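Long-range contacts in tetraacyldisaccharide 4'-kinase (PDB 4EHX), which probably transfers the gamma-phosphate of ATP to the 4'-position of a tetraacyldisaccharide 1-phosphate, yielding lipid IVA on the pathway to lipid A: residues Ser53-Tyr57 against Val298-Glu303; Val84-Leu90 against Pro101-Lys106; Asp138-Gln142 against Leu170-Leu174; Leu150-Lys156 against Asp181-Tyr187. All blocks are in the same frame, centred on the assembly; numbering follows the deposited sequence.

Interaction 1 of 4, residues Ser53-Tyr57 against Val298-Glu303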
loop_
_atom_site.group_PDB
_atom_site.type_symbol
_atom_site.label_atom_id
_atom_site.label_comp_id
_atom_site.label_asym_id
_atom_site.label_seq_id
_atom_site.Cartn_x
_atom_site.Cartn_y
_atom_site.Cartn_z
ATOM N N SER A 53 -0.317 4.182 2.296
ATOM C CA SER A 53 -0.821 5.339 3.043
ATOM C C SER A 53 -2.334 5.472 2.946
ATOM O O SER A 53 -3.010 5.790 3.934
ATOM C CB SER A 53 -0.165 6.644 2.569
ATOM O OG SER A 53 1.209 6.651 2.866
ATOM N N PHE A 54 -2.886 5.248 1.757
ATOM C CA PHE A 54 -4.317 5.397 1.607
ATOM C C PHE A 54 -5.082 4.323 2.372
ATOM O O PHE A 54 -6.135 4.595 2.943
ATOM C CB PHE A 54 -4.762 5.414 0.129
ATOM C CG PHE A 54 -6.201 5.765 -0.028
ATOM C CD1 PHE A 54 -6.617 7.097 0.042
ATOM C CD2 PHE A 54 -7.153 4.775 -0.186
ATOM C CE1 PHE A 54 -7.962 7.432 -0.060
ATOM C CE2 PHE A 54 -8.492 5.101 -0.274
ATOM C CZ PHE A 54 -8.899 6.431 -0.220
ATOM N N VAL A 55 -4.572 3.094 2.374
ATOM C CA VAL A 55 -5.225 2.038 3.152
ATOM C C VAL A 55 -5.297 2.420 4.634
ATOM O O VAL A 55 -6.343 2.269 5.274
ATOM C CB VAL A 55 -4.526 0.655 2.963
ATOM C CG1 VAL A 55 -5.107 -0.356 3.915
ATOM C CG2 VAL A 55 -4.695 0.190 1.511
ATOM N N MET A 56 -4.194 2.926 5.179
ATOM C CA MET A 56 -4.169 3.361 6.583
ATOM C C MET A 56 -5.203 4.453 6.818
ATOM O O MET A 56 -5.938 4.444 7.806
ATOM C CB MET A 56 -2.789 3.904 6.946
ATOM C CG MET A 56 -1.682 2.853 6.937
ATOM S SD MET A 56 -0.046 3.640 6.961
ATOM C CE MET A 56 -0.095 4.389 8.589
ATOM N N TYR A 57 -5.234 5.410 5.902
ATOM C CA TYR A 57 -6.168 6.524 5.966
ATOM C C TYR A 57 -7.621 6.045 5.935
ATOM O O TYR A 57 -8.456 6.472 6.738
ATOM C CB TYR A 57 -5.886 7.485 4.811
ATOM C CG TYR A 57 -6.985 8.487 4.595
ATOM C CD1 TYR A 57 -7.050 9.656 5.354
ATOM C CD2 TYR A 57 -7.959 8.273 3.624
ATOM C CE1 TYR A 57 -8.072 10.580 5.153
ATOM C CE2 TYR A 57 -8.973 9.185 3.413
ATOM C CZ TYR A 57 -9.030 10.332 4.181
ATOM O OH TYR A 57 -10.052 11.221 3.963
ATOM N N VAL A 298 -2.023 11.233 5.380
ATOM C CA VAL A 298 -2.755 11.581 4.173
ATOM C C VAL A 298 -3.667 12.753 4.470
ATOM O O VAL A 298 -4.353 12.782 5.490
ATOM C CB VAL A 298 -3.628 10.407 3.647
ATOM C CG1 VAL A 298 -4.739 10.935 2.734
ATOM C CG2 VAL A 298 -2.768 9.375 2.929
ATOM N N LYS A 299 -3.665 13.726 3.574
ATOM C CA LYS A 299 -4.630 14.801 3.630
ATOM C C LYS A 299 -5.406 14.698 2.336
ATOM O O LYS A 299 -4.826 14.811 1.256
ATOM C CB LYS A 299 -3.928 16.152 3.688
ATOM C CG LYS A 299 -2.868 16.252 4.783
ATOM C CD LYS A 299 -3.512 16.298 6.149
ATOM C CE LYS A 299 -2.460 16.567 7.245
ATOM N NZ LYS A 299 -3.082 16.570 8.596
ATOM N N LEU A 300 -6.709 14.488 2.445
ATOM C CA LEU A 300 -7.537 14.279 1.259
ATOM C C LEU A 300 -8.542 15.404 1.075
ATOM O O LEU A 300 -9.286 15.718 1.992
ATOM C CB LEU A 300 -8.303 12.966 1.403
ATOM C CG LEU A 300 -8.888 12.377 0.113
ATOM C CD1 LEU A 300 -7.787 11.707 -0.664
ATOM C CD2 LEU A 300 -9.973 11.368 0.431
ATOM N N GLU A 301 -8.598 15.988 -0.118
ATOM C CA GLU A 301 -9.607 17.000 -0.408
ATOM C C GLU A 301 -11.017 16.392 -0.469
ATOM O O GLU A 301 -11.185 15.256 -0.910
ATOM C CB GLU A 301 -9.289 17.723 -1.720
ATOM C CG GLU A 301 -8.046 18.575 -1.670
ATOM C CD GLU A 301 -7.922 19.494 -2.874
ATOM O OE1 GLU A 301 -8.825 19.473 -3.741
ATOM O OE2 GLU A 301 -6.922 20.237 -2.950
ATOM N N ARG A 302 -12.014 17.148 -0.017
ATOM C CA ARG A 302 -13.429 16.728 -0.079
ATOM C C ARG A 302 -13.650 15.433 0.689
ATOM O O ARG A 302 -14.433 14.582 0.287
ATOM C CB ARG A 302 -13.885 16.539 -1.527
ATOM C CG ARG A 302 -13.539 17.686 -2.461
ATOM C CD ARG A 302 -13.742 17.288 -3.925
ATOM N NE ARG A 302 -15.153 17.253 -4.308
ATOM C CZ ARG A 302 -15.783 16.179 -4.779
ATOM N NH1 ARG A 302 -15.132 15.034 -4.935
ATOM N NH2 ARG A 302 -17.068 16.253 -5.100
ATOM N N GLU A 303 -12.918 15.278 1.786
ATOM C CA GLU A 303 -12.989 14.074 2.603
ATOM C C GLU A 303 -14.430 13.664 2.976
ATOM O O GLU A 303 -14.781 12.472 2.969
ATOM C CB GLU A 303 -12.122 14.304 3.841
ATOM C CG GLU A 303 -12.412 13.459 5.027
ATOM C CD GLU A 303 -11.350 13.673 6.076
ATOM O OE1 GLU A 303 -10.258 13.087 5.928
ATOM O OE2 GLU A 303 -11.593 14.456 7.013
#
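Helix 53-57 crosses strand 298-300 at 73°, with a closest approach of 9.2 Å between the two short axes, and large side chains fill the space between them. Ser53 comes first. Its small side chain lets the strand approach, so that CB of Ser53 lies 3.8 Å from CG2 of Val298, while its OG turns to Arg206 for a hydrogen bond. Phe54 points sideways from the helix, yet its t rotamer directs the ring into the interior, where CE1 of Phe54 meets CD1 of Leu300 at 4.3 Å, edge on. Val41 and Leu306 add to the apolar surroundings of this ring. One turn after Ser53, Tyr57 makes the largest contribution. CG1 of Val298 sits over one face of its ring, 4.0 Å from the ring centroid and 22° off the normal, a CH-pi contact. A tyrosine suits this place because its ring packs on aliphatic groups, here also CE2 of Tyr57 with CD2 of Leu300 at 3.8 Å, while its hydroxyl still reaches a polar partner: OH of Tyr57 donates to OE1 of Glu303 at 2.7 Å. A type II beta turn from Leu300 to Glu303 brings that carboxylate round. Helix 51-61 begins within the predicted ATP-binding segment, so this is the helix that follows the P-loop packed against the sheet, as in P-loop kinases.

Interaction 2 of 4, residues Val84-Leu90 against Pro101-Lys106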
loop_
_atom_site.group_PDB
_atom_site.type_symbol
_atom_site.label_atom_id
_atom_site.label_comp_id
_atom_site.label_asym_id
_atom_site.label_seq_id
_atom_site.Cartn_x
_atom_site.Cartn_y
_atom_site.Cartn_z
ATOM N N VAL A 84 -2.908 -13.055 9.380
ATOM C CA VAL A 84 -1.648 -12.414 9.743
ATOM C C VAL A 84 -1.802 -11.644 11.053
ATOM O O VAL A 84 -0.924 -11.661 11.921
ATOM C CB VAL A 84 -1.236 -11.437 8.632
ATOM C CG1 VAL A 84 0.000 -10.627 9.049
ATOM C CG2 VAL A 84 -0.990 -12.202 7.338
ATOM N N SER A 85 -2.941 -10.977 11.204
ATOM C CA SER A 85 -3.157 -10.197 12.412
ATOM C C SER A 85 -4.617 -10.245 12.806
ATOM O O SER A 85 -5.487 -10.180 11.950
ATOM C CB SER A 85 -2.759 -8.744 12.160
ATOM O OG SER A 85 -3.090 -7.936 13.272
ATOM N N GLU A 86 -4.877 -10.320 14.108
ATOM C CA GLU A 86 -6.236 -10.270 14.610
ATOM C C GLU A 86 -6.446 -8.947 15.334
ATOM O O GLU A 86 -5.999 -8.765 16.474
ATOM C CB GLU A 86 -6.506 -11.454 15.543
ATOM C CG GLU A 86 -7.853 -11.385 16.251
ATOM C CD GLU A 86 -8.070 -12.549 17.202
ATOM O OE1 GLU A 86 -7.117 -12.902 17.938
ATOM O OE2 GLU A 86 -9.191 -13.110 17.214
ATOM N N TYR A 87 -7.098 -8.015 14.651
ATOM C CA TYR A 87 -7.342 -6.679 15.188
ATOM C C TYR A 87 -6.111 -6.048 15.839
ATOM O O TYR A 87 -6.168 -5.566 16.967
ATOM C CB TYR A 87 -8.555 -6.704 16.126
ATOM C CG TYR A 87 -9.771 -7.128 15.337
ATOM C CD1 TYR A 87 -10.304 -6.284 14.367
ATOM C CD2 TYR A 87 -10.324 -8.398 15.487
ATOM C CE1 TYR A 87 -11.387 -6.668 13.590
ATOM C CE2 TYR A 87 -11.412 -8.798 14.709
ATOM C CZ TYR A 87 -11.939 -7.918 13.775
ATOM O OH TYR A 87 -13.017 -8.290 13.010
ATOM N N GLY A 88 -4.999 -6.054 15.110
ATOM C CA GLY A 88 -3.801 -5.379 15.562
ATOM C C GLY A 88 -2.767 -6.337 16.101
ATOM O O GLY A 88 -1.582 -6.022 16.096
ATOM N N ASN A 89 -3.205 -7.509 16.559
ATOM C CA ASN A 89 -2.276 -8.474 17.155
ATOM C C ASN A 89 -1.667 -9.424 16.123
ATOM O O ASN A 89 -2.355 -10.296 15.597
ATOM C CB ASN A 89 -2.962 -9.278 18.266
ATOM C CG ASN A 89 -3.383 -8.416 19.445
ATOM O OD1 ASN A 89 -2.753 -7.404 19.748
ATOM N ND2 ASN A 89 -4.452 -8.819 20.121
ATOM N N LEU A 90 -0.380 -9.249 15.830
ATOM C CA LEU A 90 0.308 -10.117 14.878
ATOM C C LEU A 90 0.286 -11.572 15.357
ATOM O O LEU A 90 0.503 -11.863 16.537
ATOM C CB LEU A 90 1.750 -9.637 14.634
ATOM C CG LEU A 90 1.935 -8.629 13.487
ATOM C CD1 LEU A 90 1.624 -9.261 12.119
ATOM C CD2 LEU A 90 1.077 -7.385 13.703
ATOM N N PRO A 101 1.997 -8.029 3.776
ATOM C CA PRO A 101 0.910 -8.109 4.762
ATOM C C PRO A 101 1.427 -7.818 6.176
ATOM O O PRO A 101 0.697 -7.237 6.975
ATOM C CB PRO A 101 0.444 -9.570 4.655
ATOM C CG PRO A 101 0.871 -10.009 3.271
ATOM C CD PRO A 101 2.198 -9.309 3.069
ATOM N N TYR A 102 2.654 -8.235 6.481
ATOM C CA TYR A 102 3.195 -8.006 7.822
ATOM C C TYR A 102 3.339 -6.507 8.086
ATOM O O TYR A 102 2.917 -6.002 9.128
ATOM C CB TYR A 102 4.533 -8.732 8.037
ATOM C CG TYR A 102 5.038 -8.619 9.470
ATOM C CD1 TYR A 102 5.736 -7.491 9.899
ATOM C CD2 TYR A 102 4.790 -9.629 10.401
ATOM C CE1 TYR A 102 6.191 -7.383 11.217
ATOM C CE2 TYR A 102 5.232 -9.528 11.717
ATOM C CZ TYR A 102 5.934 -8.404 12.114
ATOM O OH TYR A 102 6.371 -8.300 13.413
ATOM N N LEU A 103 3.930 -5.789 7.137
ATOM C CA LEU A 103 4.048 -4.344 7.276
ATOM C C LEU A 103 2.677 -3.685 7.427
ATOM O O LEU A 103 2.472 -2.835 8.300
ATOM C CB LEU A 103 4.804 -3.749 6.084
ATOM C CG LEU A 103 4.883 -2.219 6.029
ATOM C CD1 LEU A 103 5.474 -1.627 7.318
ATOM C CD2 LEU A 103 5.683 -1.775 4.798
ATOM N N MET A 104 1.733 -4.061 6.565
ATOM C CA MET A 104 0.372 -3.525 6.678
ATOM C C MET A 104 -0.185 -3.747 8.081
ATOM O O MET A 104 -0.774 -2.854 8.682
ATOM C CB MET A 104 -0.546 -4.193 5.640
ATOM C CG MET A 104 -1.898 -3.509 5.437
ATOM S SD MET A 104 -1.802 -2.082 4.336
ATOM C CE MET A 104 -0.657 -2.681 3.106
ATOM N N ALA A 105 -0.015 -4.957 8.601
ATOM C CA ALA A 105 -0.506 -5.257 9.950
ATOM C C ALA A 105 0.160 -4.395 11.031
ATOM O O ALA A 105 -0.490 -3.949 11.984
ATOM C CB ALA A 105 -0.331 -6.750 10.256
ATOM N N LYS A 106 1.461 -4.153 10.895
ATOM C CA LYS A 106 2.136 -3.325 11.888
ATOM C C LYS A 106 1.661 -1.881 11.779
ATOM O O LYS A 106 1.594 -1.164 12.773
ATOM C CB LYS A 106 3.664 -3.404 11.748
ATOM C CG LYS A 106 4.267 -4.772 12.039
ATOM C CD LYS A 106 3.927 -5.312 13.443
ATOM C CE LYS A 106 4.488 -4.455 14.543
ATOM N NZ LYS A 106 4.731 -5.229 15.826
HETATM O O HOH W 1 -2.912 -5.477 12.263
HETATM O O HOH W 2 -0.282 -4.094 14.690
#
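Apolar packing supplies the direct contact. Strand 84-86 of a beta hairpin runs at 25° to helix 101-106, their axes approaching to 8.2 Å, a closeness that the small Ala105 allows: its CB lies 3.7 Å from CB of Ser85. A classic beta bulge opposite Val113 turns both Val84 and Ser85 to the helix. CG2 of Val84 meets CB of Pro101 at 4.0 Å. Beyond the type I' turn from Glu86 to Asn89, where Gly88 has no room for a CB, Leu90 brings CD1 to within 3.6 Å of CD2 of Tyr102 and CD2 to within 3.5 Å of CD of Lys106. Gln286 hydrogen-bonds the polar ends of both.

Of two bridging waters, one lies 2.7 Å from OG of Ser85 and 2.9 Å from O of Ala105; the other donates to O of Gly88 and O of Ala105, both at 2.7 Å. With no direct hydrogen bond, the fit rests on shape and apolar burial, while water satisfies the carbonyls of Gly88 and Ala105.

Interaction 3 of 4, residues Asp138-Gln142 against Leu170-Leu174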
loop_
_atom_site.group_PDB
_atom_site.type_symbol
_atom_site.label_atom_id
_atom_site.label_comp_id
_atom_site.label_asym_id
_atom_site.label_seq_id
_atom_site.Cartn_x
_atom_site.Cartn_y
_atom_site.Cartn_z
ATOM N N ASP A 138 -6.319 -4.501 -0.132
ATOM C CA ASP A 138 -5.175 -3.681 -0.449
ATOM C C ASP A 138 -4.674 -4.225 -1.794
ATOM O O ASP A 138 -4.436 -5.423 -1.970
ATOM C CB ASP A 138 -4.126 -3.644 0.669
ATOM C CG ASP A 138 -3.336 -4.910 0.766
ATOM O OD1 ASP A 138 -3.818 -5.920 0.236
ATOM O OD2 ASP A 138 -2.245 -4.903 1.383
ATOM N N ASP A 139 -4.573 -3.348 -2.758
ATOM C CA ASP A 139 -4.144 -3.762 -4.069
ATOM C C ASP A 139 -5.138 -4.732 -4.725
ATOM O O ASP A 139 -4.783 -5.837 -5.139
ATOM C CB ASP A 139 -2.736 -4.360 -4.007
ATOM C CG ASP A 139 -2.058 -4.311 -5.351
ATOM O OD1 ASP A 139 -2.409 -3.388 -6.113
ATOM O OD2 ASP A 139 -1.222 -5.184 -5.662
ATOM N N GLY A 140 -6.386 -4.296 -4.843
ATOM C CA GLY A 140 -7.426 -5.182 -5.316
ATOM C C GLY A 140 -8.045 -4.793 -6.644
ATOM O O GLY A 140 -8.989 -5.451 -7.079
ATOM N N PHE A 141 -7.533 -3.751 -7.303
ATOM C CA PHE A 141 -8.161 -3.293 -8.571
ATOM C C PHE A 141 -8.225 -4.366 -9.677
ATOM O O PHE A 141 -9.222 -4.478 -10.404
ATOM C CB PHE A 141 -7.466 -2.029 -9.120
ATOM C CG PHE A 141 -8.248 -1.317 -10.199
ATOM C CD1 PHE A 141 -9.378 -0.561 -9.885
ATOM C CD2 PHE A 141 -7.838 -1.372 -11.521
ATOM C CE1 PHE A 141 -10.098 0.110 -10.893
ATOM C CE2 PHE A 141 -8.537 -0.695 -12.531
ATOM C CZ PHE A 141 -9.670 0.040 -12.213
ATOM N N GLN A 142 -7.165 -5.150 -9.807
ATOM C CA GLN A 142 -7.108 -6.216 -10.812
ATOM C C GLN A 142 -7.816 -7.520 -10.395
ATOM O O GLN A 142 -8.020 -8.416 -11.225
ATOM C CB GLN A 142 -5.643 -6.535 -11.144
ATOM C CG GLN A 142 -4.932 -5.461 -11.976
ATOM C CD GLN A 142 -4.556 -4.230 -11.165
ATOM O OE1 GLN A 142 -4.121 -4.334 -10.012
ATOM N NE2 GLN A 142 -4.716 -3.062 -11.762
ATOM N N LEU A 170 2.640 0.313 -16.492
ATOM C CA LEU A 170 1.211 0.044 -16.349
ATOM C C LEU A 170 0.905 -1.457 -16.321
ATOM O O LEU A 170 1.383 -2.226 -17.169
ATOM C CB LEU A 170 0.409 0.742 -17.454
ATOM C CG LEU A 170 0.420 2.273 -17.428
ATOM C CD1 LEU A 170 -0.410 2.828 -18.582
ATOM C CD2 LEU A 170 -0.095 2.783 -16.085
ATOM N N ARG A 171 0.109 -1.877 -15.344
ATOM C CA ARG A 171 -0.341 -3.265 -15.277
ATOM C C ARG A 171 -1.527 -3.491 -16.211
ATOM O O ARG A 171 -1.786 -4.621 -16.622
ATOM C CB ARG A 171 -0.716 -3.653 -13.835
ATOM C CG ARG A 171 0.502 -3.867 -12.937
ATOM C CD ARG A 171 0.120 -4.425 -11.566
ATOM N NE ARG A 171 -0.506 -3.416 -10.720
ATOM C CZ ARG A 171 -0.827 -3.608 -9.445
ATOM N NH1 ARG A 171 -0.577 -4.775 -8.859
ATOM N NH2 ARG A 171 -1.397 -2.632 -8.753
ATOM N N GLU A 172 -2.258 -2.412 -16.499
ATOM C CA GLU A 172 -3.423 -2.434 -17.393
ATOM C C GLU A 172 -3.482 -1.126 -18.155
ATOM O O GLU A 172 -3.013 -0.097 -17.655
ATOM C CB GLU A 172 -4.733 -2.502 -16.608
ATOM C CG GLU A 172 -4.846 -3.570 -15.593
ATOM C CD GLU A 172 -6.253 -3.643 -15.048
ATOM O OE1 GLU A 172 -6.474 -3.217 -13.892
ATOM O OE2 GLU A 172 -7.144 -4.111 -15.795
ATOM N N PRO A 173 -4.111 -1.144 -19.342
ATOM C CA PRO A 173 -4.284 0.055 -20.168
ATOM C C PRO A 173 -5.088 1.095 -19.420
ATOM O O PRO A 173 -5.938 0.744 -18.602
ATOM C CB PRO A 173 -5.106 -0.452 -21.352
ATOM C CG PRO A 173 -4.810 -1.909 -21.428
ATOM C CD PRO A 173 -4.598 -2.363 -20.021
ATOM N N LEU A 174 -4.822 2.365 -19.709
ATOM C CA LEU A 174 -5.517 3.470 -19.052
ATOM C C LEU A 174 -7.040 3.457 -19.248
ATOM O O LEU A 174 -7.766 4.021 -18.437
ATOM C CB LEU A 174 -4.928 4.809 -19.511
ATOM C CG LEU A 174 -3.477 5.124 -19.129
ATOM C CD1 LEU A 174 -3.004 6.408 -19.823
ATOM C CD2 LEU A 174 -3.311 5.234 -17.611
#
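Neither segment forms a regular helix or strand across this contact, and their backbones stay well apart, the nearest CA atoms being those of Gln142 and Glu172 at 8.4 Å. Segment 138-142 leaves the end of strand 134-138 through Asp139, whose positive phi and psi (64° and 56°) turn the chain sharply. Segment 170-174 is extended at Glu172, and long side chains span the gap. Arg171 reaches out to Asp139 in a two-pronged salt bridge: NH2 of Arg171 donates to OD1 of Asp139 at 2.9 Å, and NH1 of Arg171 to OD2 of Asp139 at 3.3 Å. The planar guanidinium matches the carboxylate edge on, whereas OE1 of Gln142 lies over one of its faces without a hydrogen bond. The amide of Gln142 can donate where a glutamate could not: its NE2 gives a hydrogen bond to OE1 of Glu172 at 2.8 Å. That same OE1 of Glu172 touches the edge of the Phe141 ring at CD2, 3.3 Å away. Arg179 forms a salt bridge with OE2 of Glu172, balancing its buried charge. Arg171 lies beside Val46 of the predicted ATP-binding segment, and Lys51 touches Asp139. Paired charges and a directional amide bond thus join two loops next to the predicted nucleotide site, with specificity that apolar packing alone would not give.

Interaction 4 of 4, residues Leu150-Lys156 against Asp181-Tyr187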
loop_
_atom_site.group_PDB
_atom_site.type_symbol
_atom_site.label_atom_id
_atom_site.label_comp_id
_atom_site.label_asym_id
_atom_site.label_seq_id
_atom_site.Cartn_x
_atom_site.Cartn_y
_atom_site.Cartn_z
ATOM N N LEU A 150 -17.201 -0.649 -3.453
ATOM C CA LEU A 150 -16.597 0.641 -3.729
ATOM C C LEU A 150 -15.199 0.400 -4.269
ATOM O O LEU A 150 -14.310 -0.068 -3.542
ATOM C CB LEU A 150 -16.541 1.500 -2.457
ATOM C CG LEU A 150 -15.928 2.909 -2.587
ATOM C CD1 LEU A 150 -16.630 3.730 -3.670
ATOM C CD2 LEU A 150 -15.975 3.654 -1.259
ATOM N N ASN A 151 -15.015 0.725 -5.548
ATOM C CA ASN A 151 -13.784 0.424 -6.265
ATOM C C ASN A 151 -12.952 1.688 -6.360
ATOM O O ASN A 151 -13.229 2.551 -7.191
ATOM C CB ASN A 151 -14.120 -0.098 -7.673
ATOM C CG ASN A 151 -13.009 -0.932 -8.250
ATOM O OD1 ASN A 151 -12.143 -1.406 -7.522
ATOM N ND2 ASN A 151 -13.022 -1.122 -9.564
ATOM N N ILE A 152 -11.952 1.809 -5.497
ATOM C CA ILE A 152 -11.159 3.030 -5.421
ATOM C C ILE A 152 -9.850 2.855 -6.173
ATOM O O ILE A 152 -9.079 1.934 -5.895
ATOM C CB ILE A 152 -10.855 3.416 -3.976
ATOM C CG1 ILE A 152 -12.164 3.577 -3.189
ATOM C CG2 ILE A 152 -10.037 4.729 -3.952
ATOM C CD1 ILE A 152 -11.952 3.906 -1.668
ATOM N N LEU A 153 -9.609 3.733 -7.138
ATOM C CA LEU A 153 -8.403 3.651 -7.946
ATOM C C LEU A 153 -7.527 4.852 -7.684
ATOM O O LEU A 153 -7.974 5.998 -7.805
ATOM C CB LEU A 153 -8.759 3.631 -9.435
ATOM C CG LEU A 153 -7.547 3.595 -10.380
ATOM C CD1 LEU A 153 -6.812 2.267 -10.268
ATOM C CD2 LEU A 153 -7.973 3.869 -11.856
ATOM N N LEU A 154 -6.273 4.591 -7.347
ATOM C CA LEU A 154 -5.295 5.666 -7.158
ATOM C C LEU A 154 -4.563 5.883 -8.459
ATOM O O LEU A 154 -4.156 4.914 -9.115
ATOM C CB LEU A 154 -4.282 5.296 -6.070
ATOM C CG LEU A 154 -4.699 5.599 -4.623
ATOM C CD1 LEU A 154 -6.026 4.946 -4.264
ATOM C CD2 LEU A 154 -3.593 5.120 -3.673
ATOM N N LEU A 155 -4.387 7.150 -8.815
ATOM C CA LEU A 155 -3.693 7.543 -10.035
ATOM C C LEU A 155 -2.686 8.627 -9.721
ATOM O O LEU A 155 -3.037 9.625 -9.095
ATOM C CB LEU A 155 -4.683 8.142 -11.032
ATOM C CG LEU A 155 -5.443 7.334 -12.078
ATOM C CD1 LEU A 155 -6.171 8.344 -12.950
ATOM C CD2 LEU A 155 -4.524 6.448 -12.927
ATOM N N LYS A 156 -1.448 8.465 -10.176
ATOM C CA LYS A 156 -0.504 9.585 -10.127
ATOM C C LYS A 156 -0.275 10.179 -11.510
ATOM O O LYS A 156 -0.504 9.523 -12.532
ATOM C CB LYS A 156 0.821 9.172 -9.489
ATOM C CG LYS A 156 1.543 8.094 -10.237
ATOM C CD LYS A 156 2.726 7.588 -9.452
ATOM C CE LYS A 156 3.321 6.372 -10.125
ATOM N NZ LYS A 156 4.437 5.808 -9.323
ATOM N N ASP A 181 -14.989 3.366 -9.170
ATOM C CA ASP A 181 -16.115 4.131 -8.647
ATOM C C ASP A 181 -15.656 5.495 -8.182
ATOM O O ASP A 181 -16.432 6.450 -8.146
ATOM C CB ASP A 181 -16.756 3.409 -7.467
ATOM C CG ASP A 181 -17.400 2.117 -7.867
ATOM O OD1 ASP A 181 -18.135 2.103 -8.885
ATOM O OD2 ASP A 181 -17.175 1.119 -7.157
ATOM N N ALA A 182 -14.395 5.569 -7.769
ATOM C CA ALA A 182 -13.832 6.808 -7.249
ATOM C C ALA A 182 -12.362 6.844 -7.625
ATOM O O ALA A 182 -11.692 5.803 -7.642
ATOM C CB ALA A 182 -13.990 6.884 -5.724
ATOM N N LEU A 183 -11.869 8.036 -7.941
ATOM C CA LEU A 183 -10.450 8.234 -8.225
ATOM C C LEU A 183 -9.774 9.029 -7.119
ATOM O O LEU A 183 -10.310 10.022 -6.636
ATOM C CB LEU A 183 -10.253 8.990 -9.541
ATOM C CG LEU A 183 -10.690 8.269 -10.815
ATOM C CD1 LEU A 183 -10.426 9.144 -12.025
ATOM C CD2 LEU A 183 -9.961 6.955 -10.946
ATOM N N VAL A 184 -8.578 8.596 -6.748
ATOM C CA VAL A 184 -7.756 9.340 -5.806
ATOM C C VAL A 184 -6.507 9.747 -6.559
ATOM O O VAL A 184 -5.755 8.886 -7.030
ATOM C CB VAL A 184 -7.365 8.484 -4.573
ATOM C CG1 VAL A 184 -6.430 9.283 -3.636
ATOM C CG2 VAL A 184 -8.622 8.054 -3.802
ATOM N N LEU A 185 -6.314 11.056 -6.702
ATOM C CA LEU A 185 -5.207 11.596 -7.479
ATOM C C LEU A 185 -4.051 11.867 -6.535
ATOM O O LEU A 185 -4.084 12.817 -5.758
ATOM C CB LEU A 185 -5.626 12.877 -8.194
ATOM C CG LEU A 185 -6.893 12.834 -9.063
ATOM C CD1 LEU A 185 -7.052 14.141 -9.843
ATOM C CD2 LEU A 185 -6.911 11.644 -10.021
ATOM N N THR A 186 -3.028 11.025 -6.615
ATOM C CA THR A 186 -1.965 10.992 -5.609
ATOM C C THR A 186 -0.709 11.809 -5.948
ATOM O O THR A 186 -0.539 12.318 -7.068
ATOM C CB THR A 186 -1.530 9.538 -5.373
ATOM O OG1 THR A 186 -1.045 9.004 -6.613
ATOM C CG2 THR A 186 -2.724 8.680 -4.888
ATOM N N TYR A 187 0.175 11.905 -4.957
ATOM C CA TYR A 187 1.430 12.656 -5.049
ATOM C C TYR A 187 1.225 14.126 -5.397
ATOM O O TYR A 187 2.065 14.742 -6.055
ATOM C CB TYR A 187 2.416 11.968 -6.005
ATOM C CG TYR A 187 2.901 10.636 -5.480
ATOM C CD1 TYR A 187 2.188 9.463 -5.730
ATOM C CD2 TYR A 187 4.056 10.550 -4.705
ATOM C CE1 TYR A 187 2.621 8.239 -5.238
ATOM C CE2 TYR A 187 4.496 9.328 -4.209
ATOM C CZ TYR A 187 3.775 8.178 -4.481
ATOM O OH TYR A 187 4.203 6.962 -4.000
#
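Two neighbouring parallel strands of the kinase's central sheet, twisted by 29°, meet here, the first and last elements of a beta-alpha-beta unit whose helix is 157-160. On one face, CG2 of Ile152 fits against CG2 of Val184 at 3.6 Å, CD1 of Leu154 reaches CB of Val184 at 3.8 Å, and CG of Leu154 packs against CG2 of Thr186 at 3.7 Å. Beta-branched Val184 suits the extended chain, and Phe54 of helix 51-61 packs on this surface. Four leucines line the other face: CD2 of Leu153 meets CD2 of Leu183 at 3.8 Å, and CB of Leu155 touches CD2 of Leu185 at 4.3 Å. Flexible leucines can fill such uneven hollows. Between the strands, backbone hydrogen bonds run alternately, N of Leu153 to O of Ala182 (3.0 Å), N of Val184 to O of Leu153 (2.9 Å). NZ of Lys156 hydrogen-bonds O of Gly48 in the predicted ATP-binding segment. At the start, OD2 of Asp181 accepts from N of Asn151 at 2.7 Å.

How the interactions relate
From the N terminus, the helix after the predicted P-loop opens interaction 1, whose partner strand comes 241 residues later; its long loop encloses the other three contacts. Interaction 2 closes first, over a short span, tying the 81-90 hairpin to helix 99-107. Interactions 3 and 4 come after interaction 2 has closed and cross each other, their segments alternating: 138-142, 150-156, 170-174, 181-187. The loop leaving strand 134-138 meets the connection between strands 150-156 and 182-186, and its Phe141 also packs on Asn151 and Leu153 of the first. Helix 51-61 is the common hub: Val55 touches Met104 of interaction 2 and Asp138 of interaction 3, while Phe54 packs on interaction 4.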